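Local coordinates for LPXTG cell wall surface protein (Streptococcus gordonii, PDB 4IGB) that is probably an adhesin anchored to the streptococcal cell wall, its N-terminal region, the part described here, presumably taking part in attachment to host surfaces, at residues S42-Q45 and S46-Q49; T121-A124 and E125-N129; I141-L144 and W145-A149. All blocks are in the same frame, centred on the assembly; numbering follows the deposited sequence.

Contact 1. Residues S42-Q45 and S46-Q49; sequences SKSQ and SVDQ
K43 NZ donates to Q49 OE1 at 2.7 Å, the shortest polar bond across the contact, between residues flanking the turn. The ammonium comes in at a C=O...N angle of 137°, somewhat out of the carbonyl plane, and the two side chains cross at about a right angle. K43 spans the gap with its chain extended beyond CG, while CG of Q49 stands anti to its backbone N (chi1 175°), which brings its amide up to meet the lysine. A water gives the ammonium a second partner: it accepts from K43 NZ and from Q49 N (2.8 Å) and donates to V47 O, tying the lysine end to the backbone of strand 47-53 as well as to the glutamine side chain. V47 O also takes a bond from a second water, which donates to S44 O as well. The same Q49 amide is held on its NE2 side by OE2 of E70.

Nearer the bend, V47 N reaches S44 O at 3.1 Å with a nearly straight N-H...O angle of 167°. S46 N makes a weak hydrogen bond to S44 OG at 3.4 Å, and S44 OG packs at the same distance against S46 CB. V47 is the buried member: its side chain rests on F72 and L74 of strand 68-75 and on P89 of strand 84-100, whereas the lysine-glutamine bridge lies toward the surface. The bond from V47 N to S44 O closes a type I beta turn, through which the chain leaves strand 38-43 of one antiparallel sheet and enters strand 47-53, an edge strand of another.

Contact 2. Residues T121-A124 and E125-N129; sequences TAQA and ESEMN
A124, E125 and Q123 carry most of this contact, which spans the whole of the short helix 122-129 and its N-cap. A124 sits on the buried side. A124 O receives M128 N at 3.1 Å, and M128 CG lies 3.3 Å from A124 O before the rest of the side chain leads away. The amide of A124 serves as the capping donor: A124 N gives its hydrogen to T121 OG1 at 3.1 Å, making T121 the N-cap. T121 OG1 can do this because it lies between the backbone N and the carbonyl carbon (chi1 58°), which turns it toward A124 N.

E125 N donates to T121 O at 2.9 Å, and CB of E125 rests against the carbonyl oxygens of T121 and A122 while its carboxylate leads away. S126 N follows with a bond to A122 O.

Q123 leaves the helix with CG anti to its backbone N and then bends at chi2 (61°), which swings its amide along the helix toward E127. The touch is of Q123 NE2 on the aliphatic part of that glutamate, 3.3 Å from E127 CG, with amide and carboxylate planes 37° apart. Their polar ends are engaged elsewhere by one residue: N167 O accepts from Q123 NE2 and N167 N donates to E127 OE2. E127 N, in turn, bonds to Q123 O at 3.0 Å.

The short helix follows strand 103-118 after a short link and lies against its end, with A124, E125 and M128 touching Y118; M128 also meets M166, and K78 NZ bonds to M128 O. Beyond it the chain continues into strand 135-142.

Contact 3. Residues I141-L144 and W145-A149; sequences ISEL and WESNA
E143 OE1 accepts from N148 N at 2.6 Å, a short bond with an N-H...O angle of 153°, using the anti lone pair of the carboxylate, the one facing away from its other oxygen. The glutamate chain is extended beyond CG and runs across the loop, and E143 OE1 also lies 3.3 Å from S147 CA. At the root of the same side chain, E143 CA makes a C-H...O contact with E146 O.

On another part of the loop, neighbours L144 and W145 lie side by side and point the same way. L144 CB sits over one face of the W145 indole, 3.8 Å from the centroid of the five-membered ring and only 8° off its normal, a clear CH-pi contact; L144 CD1 reaches W145 CZ2 at 4.0 Å.

Behind these contacts, S142 OG accepts from L144 N at 3.2 Å in an ST turn that precedes W145. Across the interior of the loop a water accepts from E146 N at 2.9 Å and lies close enough to S142 O to donate to it.

Residues outside the loop engage the polar ends of W145 and E146. W145 NE1 bonds to Y157 OH, its ring meets that of Y65 with the planes about 60° apart, and E146 OE1 forms a salt bridge with K30, whose NZ also bonds to S147 O. The loop joins antiparallel strands 135-142 and 149-153; W145, E146 and A149 pack on V282 of strand 280-287, while S142 and L144 touch M69 of strand 68-75.

Overall arrangement
All three contacts are local and fall within the N-terminal Sgo0707 domain, following one another along the chain as 1, 2, 3. Contacts 1 and 3 are nearest, their centres about 22 Å apart, and both reach the six-stranded antiparallel sheet: contact 1 at edge strand 47-53, contact 3 where strand 135-142 turns into strand 149-153. Contact 2 stands about 24 Å from contact 1 and 31 Å from contact 3, centre to centre, on the helix between strands 103-118 and 135-142. None touches another. Together they mark places where the chain passes between or within the two larger antiparallel sheets of this probable adhesin's N-terminal domain.

Contact 1. Residues S42-Q45 and S46-Q49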
loop_
_atom_site.group_PDB
_atom_site.type_symbol
_atom_site.label_atom_id
_atom_site.label_comp_id
_atom_site.label_asym_id
_atom_site.label_seq_id
_atom_site.Cartn_x
_atom_site.Cartn_y
_atom_site.Cartn_z
ATOM N N SER B 42 20.741 -5.509 -4.797
ATOM C CA SER B 42 21.720 -6.547 -4.521
ATOM C C SER B 42 21.044 -7.891 -4.677
ATOM O O SER B 42 19.821 -7.988 -4.590
ATOM C CB SER B 42 22.276 -6.409 -3.102
ATOM O OG SER B 42 21.262 -6.665 -2.136
ATOM N N LYS B 43 21.835 -8.929 -4.903
ATOM C CA LYS B 43 21.320 -10.281 -4.903
ATOM C C LYS B 43 22.455 -11.215 -4.521
ATOM O O LYS B 43 23.603 -10.978 -4.876
ATOM C CB LYS B 43 20.738 -10.656 -6.276
ATOM C CG LYS B 43 21.755 -10.688 -7.395
ATOM C CD LYS B 43 21.167 -11.272 -8.671
ATOM C CE LYS B 43 22.221 -11.308 -9.753
ATOM N NZ LYS B 43 21.611 -11.383 -11.108
ATOM N N SER B 44 22.156 -12.273 -3.791
ATOM C CA SER B 44 23.230 -13.189 -3.399
ATOM C C SER B 44 23.614 -14.123 -4.557
ATOM O O SER B 44 22.902 -14.201 -5.555
ATOM C CB SER B 44 22.836 -13.961 -2.142
ATOM O OG SER B 44 21.888 -14.974 -2.435
ATOM N N GLN B 45 24.734 -14.828 -4.437
ATOM C CA GLN B 45 25.174 -15.712 -5.517
ATOM C C GLN B 45 24.230 -16.893 -5.686
ATOM O O GLN B 45 24.315 -17.634 -6.661
ATOM C CB GLN B 45 26.595 -16.223 -5.276
ATOM C CG GLN B 45 27.663 -15.175 -5.465
ATOM C CD GLN B 45 29.008 -15.650 -4.946
ATOM O OE1 GLN B 45 29.850 -14.847 -4.558
ATOM N NE2 GLN B 45 29.207 -16.959 -4.926
ATOM N N SER B 46 23.329 -17.058 -4.729
ATOM C CA SER B 46 22.374 -18.154 -4.750
ATOM C C SER B 46 21.332 -17.911 -5.836
ATOM O O SER B 46 20.684 -18.843 -6.307
ATOM C CB SER B 46 21.668 -18.266 -3.393
ATOM O OG SER B 46 22.601 -18.423 -2.332
ATOM N N VAL B 47 21.172 -16.656 -6.227
ATOM C CA VAL B 47 20.087 -16.297 -7.125
ATOM C C VAL B 47 20.483 -16.410 -8.598
ATOM O O VAL B 47 21.506 -15.882 -9.022
ATOM C CB VAL B 47 19.575 -14.875 -6.854
ATOM C CG1 VAL B 47 18.551 -14.480 -7.906
ATOM C CG2 VAL B 47 18.958 -14.787 -5.474
ATOM N N ASP B 48 19.668 -17.132 -9.357
ATOM C CA ASP B 48 19.795 -17.206 -10.805
ATOM C C ASP B 48 18.747 -16.282 -11.411
ATOM O O ASP B 48 17.551 -16.559 -11.339
ATOM C CB ASP B 48 19.551 -18.645 -11.254
ATOM C CG ASP B 48 19.833 -18.861 -12.720
ATOM O OD1 ASP B 48 20.668 -18.146 -13.295
ATOM O OD2 ASP B 48 19.218 -19.765 -13.307
ATOM N N GLN B 49 19.203 -15.179 -11.992
ATOM C CA GLN B 49 18.309 -14.210 -12.612
ATOM C C GLN B 49 18.454 -14.253 -14.126
ATOM O O GLN B 49 19.566 -14.264 -14.650
ATOM C CB GLN B 49 18.606 -12.802 -12.092
ATOM C CG GLN B 49 17.813 -11.698 -12.773
ATOM C CD GLN B 49 18.288 -10.313 -12.379
ATOM O OE1 GLN B 49 19.221 -10.166 -11.592
ATOM N NE2 GLN B 49 17.646 -9.288 -12.927
HETATM O O HOH W 1 21.786 -14.321 -11.540
HETATM O O HOH W 2 23.712 -14.294 -8.553
#

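Contact 2. Residues T121-A124 and E125-N129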
loop_
_atom_site.group_PDB
_atom_site.type_symbol
_atom_site.label_atom_id
_atom_site.label_comp_id
_atom_site.label_asym_id
_atom_site.label_seq_id
_atom_site.Cartn_x
_atom_site.Cartn_y
_atom_site.Cartn_z
ATOM N N THR B 121 9.599 -36.547 -1.130
ATOM C CA THR B 121 8.773 -37.428 -1.933
ATOM C C THR B 121 9.645 -38.004 -3.026
ATOM O O THR B 121 10.768 -37.543 -3.234
ATOM C CB THR B 121 7.618 -36.670 -2.582
ATOM O OG1 THR B 121 8.139 -35.612 -3.392
ATOM C CG2 THR B 121 6.703 -36.090 -1.518
ATOM N N ALA B 122 9.131 -39.012 -3.725
ATOM C CA ALA B 122 9.859 -39.580 -4.849
ATOM C C ALA B 122 10.123 -38.489 -5.887
ATOM O O ALA B 122 11.221 -38.394 -6.420
ATOM C CB ALA B 122 9.084 -40.745 -5.468
ATOM N N GLN B 123 9.115 -37.665 -6.170
ATOM C CA GLN B 123 9.303 -36.544 -7.086
ATOM C C GLN B 123 10.477 -35.663 -6.637
ATOM O O GLN B 123 11.405 -35.398 -7.406
ATOM C CB GLN B 123 8.019 -35.723 -7.200
ATOM C CG GLN B 123 8.152 -34.458 -8.039
ATOM C CD GLN B 123 8.551 -34.738 -9.477
ATOM O OE1 GLN B 123 8.313 -35.825 -9.997
ATOM N NE2 GLN B 123 9.171 -33.758 -10.124
ATOM N N ALA B 124 10.447 -35.240 -5.377
ATOM C CA ALA B 124 11.504 -34.384 -4.831
ATOM C C ALA B 124 12.875 -35.033 -4.988
ATOM O O ALA B 124 13.827 -34.397 -5.422
ATOM C CB ALA B 124 11.229 -34.049 -3.350
ATOM N N GLU B 125 12.965 -36.309 -4.632
ATOM C CA GLU B 125 14.215 -37.054 -4.746
ATOM C C GLU B 125 14.687 -37.093 -6.194
ATOM O O GLU B 125 15.863 -36.893 -6.496
ATOM C CB GLU B 125 14.010 -38.478 -4.238
ATOM C CG GLU B 125 15.178 -39.415 -4.509
ATOM C CD GLU B 125 15.993 -39.705 -3.264
ATOM O OE1 GLU B 125 15.927 -38.891 -2.316
ATOM O OE2 GLU B 125 16.689 -40.747 -3.227
ATOM N N SER B 126 13.744 -37.365 -7.083
ATOM C CA SER B 126 14.024 -37.487 -8.499
ATOM C C SER B 126 14.657 -36.198 -9.033
ATOM O O SER B 126 15.696 -36.237 -9.692
ATOM C CB SER B 126 12.727 -37.809 -9.238
ATOM O OG SER B 126 12.940 -37.952 -10.625
ATOM N N GLU B 127 14.032 -35.057 -8.738
ATOM C CA GLU B 127 14.556 -33.756 -9.158
ATOM C C GLU B 127 15.957 -33.510 -8.598
ATOM O O GLU B 127 16.858 -33.087 -9.313
ATOM C CB GLU B 127 13.617 -32.625 -8.723
ATOM C CG GLU B 127 12.241 -32.690 -9.344
ATOM C CD GLU B 127 12.255 -32.387 -10.840
ATOM O OE1 GLU B 127 12.517 -33.309 -11.634
ATOM O OE2 GLU B 127 12.010 -31.226 -11.226
ATOM N N MET B 128 16.141 -33.787 -7.314
ATOM C CA MET B 128 17.440 -33.574 -6.683
ATOM C C MET B 128 18.533 -34.392 -7.351
ATOM O O MET B 128 19.657 -33.915 -7.533
ATOM C CB MET B 128 17.373 -33.894 -5.187
ATOM C CG MET B 128 16.550 -32.885 -4.398
ATOM S SD MET B 128 17.311 -31.253 -4.326
ATOM C CE MET B 128 18.473 -31.492 -2.984
ATOM N N ASN B 129 18.199 -35.626 -7.716
ATOM C CA ASN B 129 19.171 -36.513 -8.354
ATOM C C ASN B 129 19.317 -36.312 -9.864
ATOM O O ASN B 129 20.312 -36.743 -10.455
ATOM C CB ASN B 129 18.840 -37.974 -8.057
ATOM C CG ASN B 129 19.027 -38.317 -6.604
ATOM O OD1 ASN B 129 18.310 -39.149 -6.054
ATOM N ND2 ASN B 129 19.988 -37.665 -5.967
#

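Contact 3. Residues I141-L144 and W145-A149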
loop_
_atom_site.group_PDB
_atom_site.type_symbol
_atom_site.label_atom_id
_atom_site.label_comp_id
_atom_site.label_asym_id
_atom_site.label_seq_id
_atom_site.Cartn_x
_atom_site.Cartn_y
_atom_site.Cartn_z
ATOM N N ILE B 141 8.744 -11.226 -12.341
ATOM C CA ILE B 141 8.068 -9.985 -12.675
ATOM C C ILE B 141 7.557 -10.088 -14.110
ATOM O O ILE B 141 8.326 -10.350 -15.030
ATOM C CB ILE B 141 9.035 -8.802 -12.576
ATOM C CG1 ILE B 141 9.639 -8.743 -11.174
ATOM C CG2 ILE B 141 8.329 -7.497 -12.937
ATOM C CD1 ILE B 141 10.695 -7.660 -11.011
ATOM N N SER B 142 6.263 -9.886 -14.298
ATOM C CA SER B 142 5.673 -9.939 -15.630
ATOM C C SER B 142 4.257 -9.435 -15.572
ATOM O O SER B 142 3.692 -9.240 -14.493
ATOM C CB SER B 142 5.610 -11.373 -16.137
ATOM O OG SER B 142 4.504 -12.032 -15.542
ATOM N N GLU B 143 3.659 -9.253 -16.741
ATOM C CA GLU B 143 2.243 -8.955 -16.767
ATOM C C GLU B 143 1.449 -10.076 -17.424
ATOM O O GLU B 143 0.429 -9.831 -18.043
ATOM C CB GLU B 143 1.982 -7.583 -17.396
ATOM C CG GLU B 143 2.539 -6.443 -16.547
ATOM C CD GLU B 143 2.372 -5.071 -17.181
ATOM O OE1 GLU B 143 1.822 -4.177 -16.522
ATOM O OE2 GLU B 143 2.813 -4.875 -18.330
ATOM N N LEU B 144 1.914 -11.313 -17.270
ATOM C CA LEU B 144 1.167 -12.462 -17.794
ATOM C C LEU B 144 -0.241 -12.550 -17.208
ATOM O O LEU B 144 -1.172 -12.957 -17.897
ATOM C CB LEU B 144 1.861 -13.792 -17.488
ATOM C CG LEU B 144 3.245 -14.159 -18.010
ATOM C CD1 LEU B 144 3.376 -15.679 -18.012
ATOM C CD2 LEU B 144 3.492 -13.575 -19.393
ATOM N N TRP B 145 -0.379 -12.198 -15.929
ATOM C CA TRP B 145 -1.600 -12.453 -15.173
ATOM C C TRP B 145 -2.370 -11.171 -14.876
ATOM O O TRP B 145 -3.579 -11.107 -15.089
ATOM C CB TRP B 145 -1.258 -13.187 -13.875
ATOM C CG TRP B 145 -0.319 -14.325 -14.116
ATOM C CD1 TRP B 145 0.935 -14.487 -13.597
ATOM C CD2 TRP B 145 -0.550 -15.454 -14.964
ATOM N NE1 TRP B 145 1.494 -15.657 -14.063
ATOM C CE2 TRP B 145 0.601 -16.268 -14.907
ATOM C CE3 TRP B 145 -1.621 -15.858 -15.767
ATOM C CZ2 TRP B 145 0.711 -17.464 -15.618
ATOM C CZ3 TRP B 145 -1.508 -17.050 -16.481
ATOM C CH2 TRP B 145 -0.350 -17.834 -16.400
ATOM N N GLU B 146 -1.662 -10.166 -14.368
ATOM C CA GLU B 146 -2.224 -8.842 -14.137
ATOM C C GLU B 146 -1.216 -7.814 -14.610
ATOM O O GLU B 146 -0.027 -8.116 -14.746
ATOM C CB GLU B 146 -2.428 -8.562 -12.645
ATOM C CG GLU B 146 -3.116 -9.622 -11.830
ATOM C CD GLU B 146 -3.148 -9.252 -10.348
ATOM O OE1 GLU B 146 -2.719 -8.127 -9.992
ATOM O OE2 GLU B 146 -3.596 -10.090 -9.539
ATOM N N SER B 147 -1.697 -6.595 -14.819
ATOM C CA SER B 147 -0.837 -5.452 -15.069
ATOM C C SER B 147 -0.034 -5.108 -13.811
ATOM O O SER B 147 -0.501 -5.296 -12.689
ATOM C CB SER B 147 -1.682 -4.238 -15.472
ATOM O OG SER B 147 -2.269 -4.418 -16.751
ATOM N N ASN B 148 1.182 -4.617 -14.003
ATOM C CA ASN B 148 1.912 -3.990 -12.909
ATOM C C ASN B 148 2.054 -4.872 -11.674
ATOM O O ASN B 148 1.830 -4.433 -10.555
ATOM C CB ASN B 148 1.217 -2.679 -12.536
ATOM C CG ASN B 148 1.427 -1.611 -13.575
ATOM O OD1 ASN B 148 2.555 -1.359 -13.988
ATOM N ND2 ASN B 148 0.346 -0.996 -14.028
ATOM N N ALA B 149 2.429 -6.122 -11.874
ATOM C CA ALA B 149 2.437 -7.046 -10.766
ATOM C C ALA B 149 3.709 -7.875 -10.724
ATOM O O ALA B 149 4.439 -7.984 -11.715
ATOM C CB ALA B 149 1.205 -7.961 -10.833
HETATM O O HOH W 3 1.104 -10.880 -13.736
#